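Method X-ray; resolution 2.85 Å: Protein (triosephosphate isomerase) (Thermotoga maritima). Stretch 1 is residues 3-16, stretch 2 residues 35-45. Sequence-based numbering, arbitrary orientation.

Stretch 1 (3-16) RKLILAGNWKMHKT
Stretch 2 35-45: KEFEIVVCPPF

On one face of the sheet Ala8 CB lies 4.1 Å from Val40 CB (Val40 chi1 t), beside Ile6 and Glu38; on the other, Leu7 CD2 (t, p) reaches Ile39 CG2 at 4.3 Å. Gly9 adds no side chain to that face. These contacts join parallel strands through Leu7-Gly9 and Ile39-Val41, whose axes approach to 4.6 Å, with N-to-C directions 10° apart; the two stretches together bury 827 Å². In register, CA-CA distances are 4.9 Å for Leu7-Ile39 and Gly9-Val41, and the small CB of Ala8 goes with the closest pairing, Ala8 CA to Val40 CA at 4.5 Å. Phi/psi near -118/142 for Ala8 and -125/131 for Val40 are typical of extended chain.

The backbone ladder alternates sides: Leu7 N donates to Glu38 O (2.9 Å, 178°), Val40 N to Leu7 O (2.8 Å) and Gly9 N to Val40 O (2.7 Å). It weakens outward, at Glu38 N to Leu5 O (3.4 Å) and Cys42 N to Gly9 O (2.9 Å, but bent to 128°).

Beyond the strands, the CA-to-CB bond of Trp11 (chi1 m, chi2 10°) points toward stretch 2. Pro43 CB sits 3.7 Å from the centroid of the Trp11 six-membered ring, 28° off the normal, a CH-pi contact that suits the flat aromatic face; Pro44 CG packs 3.4 Å from Lys12 O.

At the polar edge, Lys4 CE lies 3.6 Å from Phe37 CA, and the long, all-t chain brings Lys4 NZ into a long salt bridge with Glu38 OE2 (3.9 Å; Glu38 m, t).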

# COMPACT_ATOMS: atom_id res chain seq x y z
N ARG B 3 -10.46 -38.70 -12.85
CA ARG B 3 -10.84 -37.29 -12.77
C ARG B 3 -12.18 -36.98 -13.44
O ARG B 3 -12.38 -37.23 -14.63
CB ARG B 3 -9.75 -36.41 -13.38
CG ARG B 3 -8.92 -35.64 -12.37
CD ARG B 3 -7.86 -34.85 -13.09
NE ARG B 3 -6.95 -35.77 -13.77
CZ ARG B 3 -6.17 -35.45 -14.80
NH1 ARG B 3 -6.18 -34.22 -15.29
NH2 ARG B 3 -5.38 -36.36 -15.34
N LYS B 4 -13.09 -36.40 -12.66
CA LYS B 4 -14.42 -36.03 -13.11
C LYS B 4 -14.37 -34.60 -13.63
O LYS B 4 -14.03 -33.69 -12.90
CB LYS B 4 -15.39 -36.14 -11.94
CG LYS B 4 -16.85 -35.98 -12.28
CD LYS B 4 -17.70 -36.30 -11.06
CE LYS B 4 -19.18 -36.17 -11.35
NZ LYS B 4 -20.00 -36.37 -10.12
N LEU B 5 -14.71 -34.41 -14.90
CA LEU B 5 -14.69 -33.08 -15.50
C LEU B 5 -15.63 -32.15 -14.74
O LEU B 5 -16.52 -32.62 -14.04
CB LEU B 5 -15.14 -33.16 -16.96
CG LEU B 5 -14.24 -33.83 -18.01
CD1 LEU B 5 -13.17 -32.85 -18.47
CD2 LEU B 5 -13.62 -35.10 -17.44
N ILE B 6 -15.42 -30.84 -14.86
CA ILE B 6 -16.26 -29.86 -14.18
C ILE B 6 -16.49 -28.61 -15.01
O ILE B 6 -15.55 -28.03 -15.59
CB ILE B 6 -15.65 -29.39 -12.82
CG1 ILE B 6 -15.57 -30.55 -11.83
CG2 ILE B 6 -16.52 -28.30 -12.22
CD1 ILE B 6 -14.87 -30.20 -10.54
N LEU B 7 -17.75 -28.20 -15.07
CA LEU B 7 -18.14 -27.01 -15.80
C LEU B 7 -18.80 -26.09 -14.77
O LEU B 7 -19.87 -26.39 -14.24
CB LEU B 7 -19.14 -27.38 -16.89
CG LEU B 7 -19.67 -26.20 -17.71
CD1 LEU B 7 -18.54 -25.54 -18.49
CD2 LEU B 7 -20.73 -26.72 -18.63
N ALA B 8 -18.14 -24.97 -14.48
CA ALA B 8 -18.65 -24.04 -13.49
C ALA B 8 -18.98 -22.69 -14.08
O ALA B 8 -18.25 -22.19 -14.94
CB ALA B 8 -17.64 -23.89 -12.37
N GLY B 9 -20.07 -22.10 -13.60
CA GLY B 9 -20.49 -20.80 -14.08
C GLY B 9 -20.42 -19.71 -13.03
O GLY B 9 -21.12 -19.74 -12.01
N ASN B 10 -19.56 -18.73 -13.28
CA ASN B 10 -19.38 -17.62 -12.36
C ASN B 10 -20.21 -16.46 -12.87
O ASN B 10 -19.72 -15.64 -13.66
CB ASN B 10 -17.90 -17.25 -12.27
CG ASN B 10 -17.66 -15.99 -11.46
OD1 ASN B 10 -18.34 -15.74 -10.47
ND2 ASN B 10 -16.68 -15.19 -11.87
N TRP B 11 -21.46 -16.38 -12.43
CA TRP B 11 -22.36 -15.31 -12.88
C TRP B 11 -21.78 -13.93 -12.60
O TRP B 11 -22.00 -13.00 -13.37
CB TRP B 11 -23.73 -15.41 -12.19
CG TRP B 11 -24.52 -16.66 -12.46
CD1 TRP B 11 -24.08 -17.80 -13.08
CD2 TRP B 11 -25.84 -16.95 -11.99
NE1 TRP B 11 -25.03 -18.78 -13.02
CE2 TRP B 11 -26.12 -18.29 -12.35
CE3 TRP B 11 -26.80 -16.22 -11.29
CZ2 TRP B 11 -27.34 -18.90 -12.03
CZ3 TRP B 11 -28.02 -16.83 -10.98
CH2 TRP B 11 -28.27 -18.16 -11.35
N LYS B 12 -21.04 -13.83 -11.50
CA LYS B 12 -20.44 -12.57 -11.06
C LYS B 12 -21.58 -11.69 -10.57
O LYS B 12 -22.59 -12.20 -10.08
CB LYS B 12 -19.67 -11.89 -12.20
CG LYS B 12 -18.54 -12.74 -12.73
CD LYS B 12 -17.52 -11.94 -13.51
CE LYS B 12 -16.38 -12.84 -13.94
NZ LYS B 12 -15.36 -12.12 -14.75
N MET B 13 -21.45 -10.37 -10.70
CA MET B 13 -22.50 -9.46 -10.23
C MET B 13 -23.54 -9.23 -11.31
O MET B 13 -23.55 -8.16 -11.94
CB MET B 13 -21.87 -8.14 -9.80
CG MET B 13 -22.84 -7.14 -9.24
SD MET B 13 -22.02 -5.82 -8.37
CE MET B 13 -21.26 -4.98 -9.72
N HIS B 14 -24.45 -10.19 -11.52
CA HIS B 14 -25.42 -10.05 -12.60
C HIS B 14 -26.91 -10.35 -12.47
O HIS B 14 -27.72 -9.66 -13.09
CB HIS B 14 -24.90 -10.79 -13.84
CG HIS B 14 -23.83 -10.05 -14.58
ND1 HIS B 14 -22.55 -10.53 -14.71
CD2 HIS B 14 -23.85 -8.85 -15.19
CE1 HIS B 14 -21.82 -9.65 -15.38
NE2 HIS B 14 -22.58 -8.62 -15.68
N LYS B 15 -27.31 -11.33 -11.68
CA LYS B 15 -28.75 -11.59 -11.65
C LYS B 15 -29.52 -11.31 -10.36
O LYS B 15 -28.97 -11.31 -9.27
CB LYS B 15 -29.02 -13.02 -12.13
CG LYS B 15 -28.44 -13.27 -13.53
CD LYS B 15 -29.00 -14.52 -14.19
CE LYS B 15 -28.38 -14.70 -15.57
NZ LYS B 15 -28.38 -13.43 -16.37
N THR B 16 -30.82 -11.06 -10.53
CA THR B 16 -31.74 -10.79 -9.43
C THR B 16 -32.47 -12.08 -9.12
O THR B 16 -32.58 -12.95 -9.99
CB THR B 16 -32.77 -9.74 -9.81
OG1 THR B 16 -33.47 -10.19 -10.98
CG2 THR B 16 -32.11 -8.41 -10.09
N LYS B 35 -25.16 -36.78 -15.76
CA LYS B 35 -24.60 -37.26 -14.49
C LYS B 35 -23.17 -37.77 -14.64
O LYS B 35 -22.63 -38.40 -13.73
CB LYS B 35 -25.49 -38.37 -13.92
N GLU B 36 -22.55 -37.51 -15.79
CA GLU B 36 -21.18 -37.96 -16.05
C GLU B 36 -20.14 -36.93 -15.63
O GLU B 36 -18.94 -37.14 -15.79
CB GLU B 36 -21.00 -38.30 -17.53
CG GLU B 36 -22.14 -37.86 -18.43
CD GLU B 36 -23.39 -38.69 -18.23
OE1 GLU B 36 -23.32 -39.75 -17.57
OE2 GLU B 36 -24.46 -38.28 -18.73
N PHE B 37 -20.61 -35.81 -15.10
CA PHE B 37 -19.71 -34.77 -14.64
C PHE B 37 -20.51 -33.74 -13.85
O PHE B 37 -21.72 -33.90 -13.65
CB PHE B 37 -18.96 -34.14 -15.82
CG PHE B 37 -19.84 -33.38 -16.77
CD1 PHE B 37 -20.19 -32.06 -16.51
CD2 PHE B 37 -20.27 -33.97 -17.95
CE1 PHE B 37 -20.95 -31.34 -17.42
CE2 PHE B 37 -21.03 -33.25 -18.86
CZ PHE B 37 -21.37 -31.93 -18.60
N GLU B 38 -19.85 -32.68 -13.39
CA GLU B 38 -20.54 -31.69 -12.59
C GLU B 38 -20.69 -30.31 -13.16
O GLU B 38 -19.73 -29.70 -13.63
CB GLU B 38 -19.87 -31.59 -11.23
CG GLU B 38 -19.74 -32.93 -10.57
CD GLU B 38 -19.12 -32.84 -9.21
OE1 GLU B 38 -19.81 -32.38 -8.28
OE2 GLU B 38 -17.93 -33.22 -9.08
N ILE B 39 -21.93 -29.83 -13.13
CA ILE B 39 -22.24 -28.49 -13.61
C ILE B 39 -22.45 -27.72 -12.31
O ILE B 39 -23.18 -28.16 -11.42
CB ILE B 39 -23.55 -28.43 -14.45
CG1 ILE B 39 -23.70 -29.68 -15.33
CG2 ILE B 39 -23.53 -27.20 -15.34
CD1 ILE B 39 -24.19 -30.91 -14.58
N VAL B 40 -21.79 -26.57 -12.19
CA VAL B 40 -21.91 -25.77 -11.00
C VAL B 40 -22.33 -24.36 -11.36
O VAL B 40 -21.76 -23.74 -12.27
CB VAL B 40 -20.56 -25.71 -10.22
CG1 VAL B 40 -20.60 -24.60 -9.17
CG2 VAL B 40 -20.29 -27.05 -9.55
N VAL B 41 -23.34 -23.87 -10.67
CA VAL B 41 -23.84 -22.52 -10.89
C VAL B 41 -23.46 -21.69 -9.67
O VAL B 41 -23.57 -22.16 -8.53
CB VAL B 41 -25.37 -22.53 -11.08
CG1 VAL B 41 -25.74 -23.30 -12.33
CG2 VAL B 41 -26.03 -23.17 -9.87
N CYS B 42 -22.99 -20.46 -9.91
CA CYS B 42 -22.58 -19.59 -8.81
C CYS B 42 -23.26 -18.22 -8.82
O CYS B 42 -22.71 -17.25 -9.35
CB CYS B 42 -21.06 -19.40 -8.84
SG CYS B 42 -20.15 -20.93 -8.68
N PRO B 43 -24.46 -18.14 -8.24
CA PRO B 43 -25.21 -16.88 -8.19
C PRO B 43 -24.73 -15.98 -7.05
O PRO B 43 -24.00 -16.44 -6.16
CB PRO B 43 -26.65 -17.35 -7.98
CG PRO B 43 -26.47 -18.59 -7.16
CD PRO B 43 -25.30 -19.28 -7.82
N PRO B 44 -25.11 -14.69 -7.06
CA PRO B 44 -24.72 -13.74 -6.01
C PRO B 44 -25.36 -14.14 -4.69
O PRO B 44 -26.43 -14.74 -4.68
CB PRO B 44 -25.26 -12.41 -6.53
CG PRO B 44 -25.22 -12.58 -8.01
CD PRO B 44 -25.74 -13.98 -8.19
N PHE B 45 -24.71 -13.80 -3.57
CA PHE B 45 -25.24 -14.14 -2.25
C PHE B 45 -26.75 -13.89 -2.13
O PHE B 45 -27.50 -14.77 -1.71
CB PHE B 45 -24.54 -13.33 -1.16
CG PHE B 45 -23.08 -13.61 -1.04
CD1 PHE B 45 -22.63 -14.89 -0.75
CD2 PHE B 45 -22.16 -12.58 -1.18
CE1 PHE B 45 -21.28 -15.15 -0.60
CE2 PHE B 45 -20.81 -12.83 -1.03
CZ PHE B 45 -20.36 -14.12 -0.74